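Local coordinates for protein KLLA0C04147p (Kluyveromyces lactis, PDB 5H2D) that binds ergosterol through this oxysterol-binding-related domain of Osh1 and probably transfers sterols between membranes, at residues A[158-170]-A[181-193]. Residues are numbered along the deposited sequence; the frame is centred on the assembly and turned at random.
Sequences SPKWDFFGESFVD and KHLGLWYLTIRPD. With ERG (ergosterol), chain B.
Trp186 lays its indole across the backbone of Gly165, whose CA sits over one face of the six-membered ring, 3.4 Å from CE3. With CG beside its own backbone N (chi1 -65°), the ring runs along the opposing strand until CZ2 comes within 3.3 Å of Glu166 O. With no side chain on Gly165, the ring can lie this close to the backbone. Phe163 approaches the same indole obliquely, CZ 3.8 Å from Trp186 CE3, and Lys205 adds a cation-pi contact from outside the pair.

At the far end, Arg191 reaches back over the turn that leads into strand 161-170. A bend at chi3 (-77°) turns the guanidinium so that its plane takes in several acceptors: NE gives Pro159 O an almost straight bond of 2.9 Å, NH2 serves both Ser158 O and Asp162 OD1, and NH1 meets Asp162 OD2 at 3.0 Å. The Asp162 carboxylate is approached from above its plane, the two flat groups being 47° apart, while NH1 also bridges to Glu198. A leucine in place of Arg191 would probably leave Asp162 without its cationic mate and the carbonyls of Ser158 and Pro159 without these donors. Lys160 NZ closes this end with a salt bridge to Asp193 OD1 (2.8 Å).

On the face that also carries Asp162, opposite Trp186 and Phe163, the rings of Phe164 and Tyr187 lie nearly parallel but slid apart. Tyr187 CB makes a CH-pi contact over the Phe164 ring, and it is Trp155, outside the pair, that stacks on Phe164.

Regular antiparallel pairing breaks around Gly184, where a water links Glu166 O, Phe168 N and Gly184 N. Pairing resumes at Val169 and His182, and His182 CE1 comes 3.5 Å from ergosterol C5. This is a long, interrupted beta hairpin in the incomplete beta-barrel that encloses the sterol in the OSBP-related domain, lining the pocket through His182.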
ATOM      1  N   SER A 158     -14.239  -0.228  -5.276  1.00 14.60           N
ATOM      2  CA  SER A 158     -15.246  -0.464  -4.257  1.00 13.55           C
ATOM      3  C   SER A 158     -16.474   0.316  -4.670  1.00 14.14           C
ATOM      4  O   SER A 158     -16.378   1.217  -5.520  1.00 17.09           O
ATOM      5  CB  SER A 158     -14.753   0.008  -2.875  1.00 17.34           C
ATOM      6  OG  SER A 158     -15.448  -0.589  -1.795  1.00 22.18           O
ATOM      7  N   PRO A 159     -17.656   0.012  -4.124  1.00 17.62           N
ATOM      8  CA  PRO A 159     -18.844   0.769  -4.547  1.00 18.78           C
ATOM      9  C   PRO A 159     -18.721   2.273  -4.331  1.00 17.19           C
ATOM     10  O   PRO A 159     -19.166   3.050  -5.185  1.00 18.72           O
ATOM     11  CB  PRO A 159     -19.969   0.156  -3.706  1.00 17.48           C
ATOM     12  CG  PRO A 159     -19.551  -1.252  -3.504  1.00 19.58           C
ATOM     13  CD  PRO A 159     -18.026  -1.166  -3.310  1.00 15.50           C
ATOM     14  N   LYS A 160     -18.091   2.715  -3.239  1.00 16.61           N
ATOM     15  CA  LYS A 160     -18.058   4.133  -2.906  1.00 17.64           C
ATOM     16  C   LYS A 160     -16.718   4.806  -3.189  1.00 15.46           C
ATOM     17  O   LYS A 160     -16.618   6.027  -3.050  1.00 16.57           O
ATOM     18  CB  LYS A 160     -18.415   4.337  -1.431  1.00 17.88           C
ATOM     19  CG  LYS A 160     -19.768   3.755  -1.034  1.00 22.68           C
ATOM     20  CD  LYS A 160     -20.181   4.212   0.361  1.00 24.19           C
ATOM     21  CE  LYS A 160     -21.523   3.601   0.750  1.00 29.60           C
ATOM     22  NZ  LYS A 160     -22.388   4.576   1.468  1.00 28.90           N
ATOM     23  N   TRP A 161     -15.688   4.057  -3.579  1.00 16.15           N
ATOM     24  CA  TRP A 161     -14.377   4.670  -3.763  1.00 15.44           C
ATOM     25  C   TRP A 161     -13.500   3.758  -4.612  1.00 13.06           C
ATOM     26  O   TRP A 161     -13.662   2.535  -4.603  1.00 14.57           O
ATOM     27  CB  TRP A 161     -13.678   4.954  -2.421  1.00 16.03           C
ATOM     28  CG  TRP A 161     -13.591   3.749  -1.509  1.00 15.55           C
ATOM     29  CD1 TRP A 161     -14.470   3.404  -0.523  1.00 17.17           C
ATOM     30  CD2 TRP A 161     -12.567   2.741  -1.498  1.00 16.78           C
ATOM     31  NE1 TRP A 161     -14.067   2.246   0.098  1.00 17.83           N
ATOM     32  CE2 TRP A 161     -12.901   1.816  -0.484  1.00 15.71           C
ATOM     33  CE3 TRP A 161     -11.406   2.533  -2.246  1.00 17.56           C
ATOM     34  CZ2 TRP A 161     -12.112   0.697  -0.201  1.00 15.45           C
ATOM     35  CZ3 TRP A 161     -10.621   1.420  -1.962  1.00 14.78           C
ATOM     36  CH2 TRP A 161     -10.983   0.513  -0.956  1.00 14.08           C
ATOM     37  N   ASP A 162     -12.586   4.376  -5.353  1.00 15.73           N
ATOM     38  CA  ASP A 162     -11.510   3.678  -6.043  1.00 16.18           C
ATOM     39  C   ASP A 162     -10.183   4.212  -5.526  1.00 16.49           C
ATOM     40  O   ASP A 162     -10.107   5.308  -4.963  1.00 15.37           O
ATOM     41  CB  ASP A 162     -11.578   3.878  -7.562  1.00 16.11           C
ATOM     42  CG  ASP A 162     -12.921   3.505  -8.142  1.00 17.65           C
ATOM     43  OD1 ASP A 162     -13.500   2.479  -7.721  1.00 18.67           O
ATOM     44  OD2 ASP A 162     -13.402   4.273  -9.008  1.00 26.00           O
ATOM     45  N   PHE A 163      -9.120   3.434  -5.729  1.00 11.46           N
ATOM     46  CA  PHE A 163      -7.790   3.830  -5.268  1.00 13.00           C
ATOM     47  C   PHE A 163      -6.769   3.163  -6.173  1.00 12.08           C
ATOM     48  O   PHE A 163      -6.704   1.933  -6.224  1.00 12.45           O
ATOM     49  CB  PHE A 163      -7.559   3.425  -3.809  1.00 14.36           C
ATOM     50  CG  PHE A 163      -6.230   3.870  -3.242  1.00 11.84           C
ATOM     51  CD1 PHE A 163      -5.787   5.184  -3.387  1.00 14.00           C
ATOM     52  CD2 PHE A 163      -5.457   2.991  -2.494  1.00 14.95           C
ATOM     53  CE1 PHE A 163      -4.567   5.597  -2.830  1.00 15.50           C
ATOM     54  CE2 PHE A 163      -4.256   3.404  -1.938  1.00 15.55           C
ATOM     55  CZ  PHE A 163      -3.809   4.702  -2.112  1.00 15.10           C
ATOM     56  N   PHE A 164      -5.952   3.955  -6.859  1.00 12.03           N
ATOM     57  CA  PHE A 164      -4.949   3.364  -7.735  1.00 12.67           C
ATOM     58  C   PHE A 164      -3.724   4.258  -7.785  1.00 13.28           C
ATOM     59  O   PHE A 164      -3.781   5.452  -7.476  1.00 13.70           O
ATOM     60  CB  PHE A 164      -5.502   3.105  -9.151  1.00 13.56           C
ATOM     61  CG  PHE A 164      -5.888   4.355  -9.924  1.00 15.62           C
ATOM     62  CD1 PHE A 164      -4.945   5.037 -10.683  1.00 15.25           C
ATOM     63  CD2 PHE A 164      -7.206   4.798  -9.943  1.00 16.05           C
ATOM     64  CE1 PHE A 164      -5.309   6.173 -11.425  1.00 17.80           C
ATOM     65  CE2 PHE A 164      -7.569   5.933 -10.689  1.00 19.30           C
ATOM     66  CZ  PHE A 164      -6.619   6.601 -11.420  1.00 19.66           C
ATOM     67  N   GLY A 165      -2.598   3.664  -8.154  1.00 11.85           N
ATOM     68  CA  GLY A 165      -1.406   4.477  -8.307  1.00 12.19           C
ATOM     69  C   GLY A 165      -0.207   3.633  -8.651  1.00 13.75           C
ATOM     70  O   GLY A 165      -0.308   2.427  -8.904  1.00 11.49           O
ATOM     71  N   GLU A 166       0.940   4.309  -8.699  1.00 10.07           N
ATOM     72  CA  GLU A 166       2.202   3.708  -9.098  1.00 12.00           C
ATOM     73  C   GLU A 166       3.111   3.622  -7.883  1.00 12.98           C
ATOM     74  O   GLU A 166       3.362   4.635  -7.226  1.00 10.76           O
ATOM     75  CB  GLU A 166       2.878   4.546 -10.188  1.00 10.62           C
ATOM     76  CG  GLU A 166       4.235   4.028 -10.640  1.00 14.39           C
ATOM     77  CD  GLU A 166       4.915   4.967 -11.631  1.00 17.68           C
ATOM     78  OE1 GLU A 166       5.217   4.536 -12.758  1.00 18.64           O
ATOM     79  OE2 GLU A 166       5.144   6.141 -11.282  1.00 20.87           O
ATOM     80  N   SER A 167       3.611   2.425  -7.588  1.00  9.61           N
ATOM     81  CA  SER A 167       4.622   2.243  -6.557  1.00  9.53           C
ATOM     82  C   SER A 167       5.996   2.222  -7.216  1.00 10.38           C
ATOM     83  O   SER A 167       6.345   1.275  -7.928  1.00 10.79           O
ATOM     84  CB  SER A 167       4.382   0.957  -5.780  1.00 10.56           C
ATOM     85  OG  SER A 167       5.381   0.820  -4.793  1.00 10.94           O
ATOM     86  N   PHE A 168       6.769   3.283  -6.992  1.00 11.06           N
ATOM     87  CA  PHE A 168       8.091   3.461  -7.574  1.00 12.08           C
ATOM     88  C   PHE A 168       8.968   3.865  -6.392  1.00 11.80           C
ATOM     89  O   PHE A 168       9.033   5.046  -6.045  1.00 13.71           O
ATOM     90  CB  PHE A 168       8.029   4.528  -8.671  1.00 13.29           C
ATOM     91  CG  PHE A 168       9.313   4.719  -9.441  1.00 15.26           C
ATOM     92  CD1 PHE A 168      10.510   4.175  -9.003  1.00 17.94           C
ATOM     93  CD2 PHE A 168       9.311   5.474 -10.601  1.00 21.11           C
ATOM     94  CE1 PHE A 168      11.686   4.383  -9.718  1.00 19.30           C
ATOM     95  CE2 PHE A 168      10.476   5.673 -11.324  1.00 20.80           C
ATOM     96  CZ  PHE A 168      11.662   5.133 -10.876  1.00 19.82           C
ATOM     97  N   VAL A 169       9.580   2.877  -5.740  1.00 11.76           N
ATOM     98  CA  VAL A 169      10.366   3.108  -4.534  1.00 13.17           C
ATOM     99  C   VAL A 169      11.824   3.258  -4.934  1.00 15.14           C
ATOM    100  O   VAL A 169      12.420   2.332  -5.502  1.00 15.86           O
ATOM    101  CB  VAL A 169      10.183   1.972  -3.518  1.00 12.93           C
ATOM    102  CG1 VAL A 169      11.012   2.244  -2.273  1.00 16.73           C
ATOM    103  CG2 VAL A 169       8.702   1.808  -3.149  1.00 12.54           C
ATOM    104  N   ASP A 170      12.398   4.422  -4.629  1.00 11.57           N
ATOM    105  CA  ASP A 170      13.792   4.751  -4.917  1.00 15.61           C
ATOM    106  C   ASP A 170      14.533   4.770  -3.586  1.00 14.41           C
ATOM    107  O   ASP A 170      14.226   5.600  -2.725  1.00 16.91           O
ATOM    108  CB  ASP A 170      13.856   6.105  -5.619  1.00 16.81           C
ATOM    109  CG  ASP A 170      15.115   6.291  -6.436  1.00 23.28           C
ATOM    110  OD1 ASP A 170      15.673   5.290  -6.937  1.00 25.18           O
ATOM    111  OD2 ASP A 170      15.514   7.461  -6.593  1.00 27.52           O
ATOM    112  N   LYS A 181      12.218   6.760  -1.008  1.00 12.30           N
ATOM    113  CA  LYS A 181      11.327   7.766  -1.570  1.00 13.65           C
ATOM    114  C   LYS A 181      10.326   7.085  -2.490  1.00 11.57           C
ATOM    115  O   LYS A 181      10.670   6.131  -3.200  1.00 13.74           O
ATOM    116  CB  LYS A 181      12.114   8.850  -2.320  1.00 15.79           C
ATOM    117  CG  LYS A 181      13.071   9.609  -1.404  1.00 20.73           C
ATOM    118  CD  LYS A 181      13.668  10.834  -2.073  1.00 29.32           C
ATOM    119  CE  LYS A 181      14.077  11.885  -1.041  1.00 32.31           C
ATOM    120  NZ  LYS A 181      15.110  11.399  -0.081  1.00 33.17           N
ATOM    121  N   HIS A 182       9.092   7.567  -2.451  1.00 11.49           N
ATOM    122  CA  HIS A 182       7.970   6.989  -3.192  1.00 12.14           C
ATOM    123  C   HIS A 182       7.578   7.989  -4.269  1.00 10.74           C
ATOM    124  O   HIS A 182       6.950   9.015  -3.983  1.00 12.66           O
ATOM    125  CB  HIS A 182       6.830   6.674  -2.227  1.00 10.46           C
ATOM    126  CG  HIS A 182       7.239   5.693  -1.176  1.00 12.23           C
ATOM    127  ND1 HIS A 182       6.836   4.377  -1.188  1.00 11.42           N
ATOM    128  CD2 HIS A 182       8.091   5.817  -0.128  1.00 11.82           C
ATOM    129  CE1 HIS A 182       7.404   3.736  -0.179  1.00 11.53           C
ATOM    130  NE2 HIS A 182       8.176   4.587   0.475  1.00 11.19           N
ATOM    131  N   LEU A 183       7.966   7.690  -5.505  1.00 12.21           N
ATOM    132  CA  LEU A 183       7.929   8.678  -6.574  1.00 14.03           C
ATOM    133  C   LEU A 183       6.606   8.720  -7.331  1.00 16.72           C
ATOM    134  O   LEU A 183       6.366   9.680  -8.074  1.00 16.60           O
ATOM    135  CB  LEU A 183       9.075   8.409  -7.557  1.00 13.45           C
ATOM    136  CG  LEU A 183      10.481   8.402  -6.942  1.00 17.35           C
ATOM    137  CD1 LEU A 183      11.559   8.214  -8.007  1.00 21.97           C
ATOM    138  CD2 LEU A 183      10.725   9.677  -6.149  1.00 19.11           C
ATOM    139  N   GLY A 184       5.747   7.711  -7.183  1.00 12.61           N
ATOM    140  CA  GLY A 184       4.534   7.659  -7.965  1.00 12.45           C
ATOM    141  C   GLY A 184       3.386   8.475  -7.368  1.00 11.84           C
ATOM    142  O   GLY A 184       3.309   8.733  -6.170  1.00 14.33           O
ATOM    143  N   LEU A 185       2.453   8.870  -8.236  1.00 11.35           N
ATOM    144  CA  LEU A 185       1.257   9.583  -7.815  1.00 13.85           C
ATOM    145  C   LEU A 185       0.131   8.601  -7.500  1.00 11.33           C
ATOM    146  O   LEU A 185      -0.041   7.586  -8.186  1.00 12.53           O
ATOM    147  CB  LEU A 185       0.811  10.558  -8.906  1.00 14.56           C
ATOM    148  CG  LEU A 185      -0.275  11.577  -8.584  1.00 16.02           C
ATOM    149  CD1 LEU A 185       0.164  12.498  -7.451  1.00 17.72           C
ATOM    150  CD2 LEU A 185      -0.604  12.377  -9.843  1.00 19.14           C
ATOM    151  N   TRP A 186      -0.629   8.910  -6.457  1.00 11.21           N
ATOM    152  CA  TRP A 186      -1.749   8.087  -6.014  1.00 12.29           C
ATOM    153  C   TRP A 186      -3.070   8.816  -6.238  1.00 14.69           C
ATOM    154  O   TRP A 186      -3.163  10.033  -6.045  1.00 15.75           O
ATOM    155  CB  TRP A 186      -1.558   7.707  -4.543  1.00 13.02           C
ATOM    156  CG  TRP A 186      -0.350   6.837  -4.461  1.00 11.11           C
ATOM    157  CD1 TRP A 186       0.940   7.246  -4.298  1.00 12.37           C
ATOM    158  CD2 TRP A 186      -0.304   5.420  -4.661  1.00 12.55           C
ATOM    159  NE1 TRP A 186       1.782   6.168  -4.337  1.00 12.87           N
ATOM    160  CE2 TRP A 186       1.042   5.033  -4.562  1.00 10.19           C
ATOM    161  CE3 TRP A 186      -1.277   4.439  -4.873  1.00 13.29           C
ATOM    162  CZ2 TRP A 186       1.446   3.707  -4.686  1.00 11.44           C
ATOM    163  CZ3 TRP A 186      -0.873   3.119  -5.002  1.00 12.70           C
ATOM    164  CH2 TRP A 186       0.475   2.764  -4.895  1.00 11.03           C
ATOM    165  N   TYR A 187      -4.083   8.062  -6.660  1.00 11.46           N
ATOM    166  CA  TYR A 187      -5.366   8.600  -7.102  1.00 12.64           C
ATOM    167  C   TYR A 187      -6.461   7.967  -6.272  1.00 12.80           C
ATOM    168  O   TYR A 187      -6.632   6.742  -6.305  1.00 14.50           O
ATOM    169  CB  TYR A 187      -5.617   8.280  -8.575  1.00 14.41           C
ATOM    170  CG  TYR A 187      -4.708   8.928  -9.588  1.00 14.16           C
ATOM    171  CD1 TYR A 187      -3.388   8.504  -9.751  1.00 13.89           C
ATOM    172  CD2 TYR A 187      -5.181   9.934 -10.431  1.00 14.11           C
ATOM    173  CE1 TYR A 187      -2.556   9.087 -10.699  1.00 14.17           C
ATOM    174  CE2 TYR A 187      -4.353  10.525 -11.384  1.00 16.52           C
ATOM    175  CZ  TYR A 187      -3.045  10.094 -11.521  1.00 15.40           C
ATOM    176  OH  TYR A 187      -2.223  10.668 -12.472  1.00 16.73           O
ATOM    177  N   LEU A 188      -7.244   8.784  -5.577  1.00 12.40           N
ATOM    178  CA  LEU A 188      -8.294   8.271  -4.713  1.00 12.39           C
ATOM    179  C   LEU A 188      -9.600   8.937  -5.123  1.00 16.39           C
ATOM    180  O   LEU A 188      -9.714  10.165  -5.063  1.00 15.55           O
ATOM    181  CB  LEU A 188      -7.956   8.522  -3.241  1.00 15.22           C
ATOM    182  CG  LEU A 188      -8.636   7.592  -2.235  1.00 16.93           C
ATOM    183  CD1 LEU A 188      -7.837   7.518  -0.941  1.00 19.84           C
ATOM    184  CD2 LEU A 188     -10.055   8.070  -1.953  1.00 19.66           C
ATOM    185  N   THR A 189     -10.544   8.131  -5.604  1.00 15.26           N
ATOM    186  CA  THR A 189     -11.822   8.613  -6.110  1.00 17.04           C
ATOM    187  C   THR A 189     -12.901   8.301  -5.087  1.00 16.34           C
ATOM    188  O   THR A 189     -13.007   7.163  -4.623  1.00 16.06           O
ATOM    189  CB  THR A 189     -12.167   7.954  -7.449  1.00 18.40           C
ATOM    190  OG1 THR A 189     -11.166   8.272  -8.419  1.00 18.10           O
ATOM    191  CG2 THR A 189     -13.528   8.444  -7.950  1.00 18.74           C
ATOM    192  N   ILE A 190     -13.706   9.307  -4.735  1.00 17.39           N
ATOM    193  CA  ILE A 190     -14.822   9.119  -3.815  1.00 16.73           C
ATOM    194  C   ILE A 190     -16.109   9.364  -4.586  1.00 16.03           C
ATOM    195  O   ILE A 190     -16.199  10.331  -5.347  1.00 19.59           O
ATOM    196  CB  ILE A 190     -14.743  10.055  -2.597  1.00 18.90           C
ATOM    197  CG1 ILE A 190     -13.534   9.723  -1.712  1.00 18.00           C
ATOM    198  CG2 ILE A 190     -16.044   9.960  -1.792  1.00 19.49           C
ATOM    199  CD1 ILE A 190     -13.690   8.445  -0.904  1.00 20.55           C
ATOM    200  N   ARG A 191     -17.085   8.473  -4.403  1.00 18.75           N
ATOM    201  CA  ARG A 191     -18.459   8.675  -4.869  1.00 19.20           C
ATOM    202  C   ARG A 191     -19.324   9.009  -3.656  1.00 17.78           C
ATOM    203  O   ARG A 191     -19.790   8.095  -2.961  1.00 18.61           O
ATOM    204  CB  ARG A 191     -18.981   7.424  -5.582  1.00 20.62           C
ATOM    205  CG  ARG A 191     -18.435   7.252  -6.997  1.00 19.66           C
ATOM    206  CD  ARG A 191     -18.782   5.897  -7.594  1.00 22.65           C
ATOM    207  NE  ARG A 191     -17.935   4.826  -7.075  1.00 21.21           N
ATOM    208  CZ  ARG A 191     -16.685   4.595  -7.484  1.00 20.07           C
ATOM    209  NH1 ARG A 191     -16.121   5.366  -8.407  1.00 21.26           N
ATOM    210  NH2 ARG A 191     -15.995   3.593  -6.957  1.00 16.83           N
ATOM    211  N   PRO A 192     -19.577  10.290  -3.371  1.00 21.84           N
ATOM    212  CA  PRO A 192     -20.196  10.655  -2.089  1.00 22.37           C
ATOM    213  C   PRO A 192     -21.647  10.219  -1.998  1.00 25.10           C
ATOM    214  O   PRO A 192     -22.370  10.161  -2.996  1.00 25.32           O
ATOM    215  CB  PRO A 192     -20.087  12.184  -2.068  1.00 23.44           C
ATOM    216  CG  PRO A 192     -19.055  12.527  -3.107  1.00 22.81           C
ATOM    217  CD  PRO A 192     -19.197  11.472  -4.157  1.00 21.08           C
ATOM    218  N   ASP A 193     -22.076   9.933  -0.766  1.00 23.74           N
ATOM    219  CA  ASP A 193     -23.468   9.560  -0.538  1.00 26.67           C
ATOM    220  C   ASP A 193     -24.413  10.691  -0.916  1.00 28.41           C
ATOM    221  O   ASP A 193     -25.560  10.436  -1.296  1.00 30.76           O
ATOM    222  CB  ASP A 193     -23.689   9.169   0.926  1.00 23.42           C
ATOM    223  CG  ASP A 193     -23.087   7.822   1.272  1.00 29.49           C
ATOM    224  OD1 ASP A 193     -22.673   7.093   0.348  1.00 29.34           O
ATOM    225  OD2 ASP A 193     -23.041   7.486   2.472  1.00 29.43           O
TER
HETATM  226  C1  ERG B1301       5.706   2.089   2.968  1.00  9.20           C
HETATM  227  C2  ERG B1301       4.221   2.164   2.622  1.00  9.76           C
HETATM  228  C3  ERG B1301       4.109   2.186   1.120  1.00 10.84           C
HETATM  229  C4  ERG B1301       4.728   0.921   0.523  1.00 11.30           C
HETATM  230  C5  ERG B1301       6.066   0.692   0.988  1.00 10.61           C
HETATM  231  C6  ERG B1301       6.974   0.074   0.140  1.00 10.14           C
HETATM  232  C7  ERG B1301       8.283  -0.252   0.533  1.00 11.51           C
HETATM  233  C8  ERG B1301       8.731   0.029   1.827  1.00  9.91           C
HETATM  234  C9  ERG B1301       7.913   0.855   2.653  1.00 10.00           C
HETATM  235  C10 ERG B1301       6.389   0.856   2.361  1.00 10.36           C
HETATM  236  C11 ERG B1301       8.221   0.731   4.205  1.00 11.85           C
HETATM  237  C12 ERG B1301       9.714   0.581   4.513  1.00 11.14           C
HETATM  238  C13 ERG B1301      10.258  -0.603   3.687  1.00 10.89           C
HETATM  239  C14 ERG B1301      10.114  -0.165   2.212  1.00  9.71           C
HETATM  240  C15 ERG B1301      10.902  -1.239   1.490  1.00 11.42           C
HETATM  241  C16 ERG B1301      12.106  -1.525   2.433  1.00 10.00           C
HETATM  242  C17 ERG B1301      11.782  -0.744   3.737  1.00 10.55           C
HETATM  243  C18 ERG B1301       9.555  -1.940   4.016  1.00 10.93           C
HETATM  244  C19 ERG B1301       5.804  -0.429   3.009  1.00 10.28           C
HETATM  245  C20 ERG B1301      12.415  -1.482   4.939  1.00 11.72           C
HETATM  246  C21 ERG B1301      12.100  -0.859   6.294  1.00 13.03           C
HETATM  247  C22 ERG B1301      13.920  -1.437   4.711  1.00 12.25           C
HETATM  248  C23 ERG B1301      14.683  -2.695   4.438  1.00 13.49           C
HETATM  249  C24 ERG B1301      16.188  -2.621   4.178  1.00 12.13           C
HETATM  250  C25 ERG B1301      16.865  -3.784   4.915  1.00 13.74           C
HETATM  251  C26 ERG B1301      16.605  -3.621   6.417  1.00 15.98           C
HETATM  252  C27 ERG B1301      18.388  -3.804   4.706  1.00 16.98           C
HETATM  253  C28 ERG B1301      16.376  -2.726   2.677  1.00 11.57           C
HETATM  254  O1  ERG B1301       2.699   2.306   0.712  1.00 12.53           O
HETATM  255  O   HOH W   1     -12.063   5.968 -10.391  1.00 31.06           O
HETATM  256  O   HOH W   2       5.241   5.397  -5.410  1.00 11.09           O
HETATM  257  O   HOH W   3       2.956   8.076 -11.125  1.00 18.01           O
HETATM  258  O   HOH W   4       4.684   3.276  -3.074  1.00  1.84           O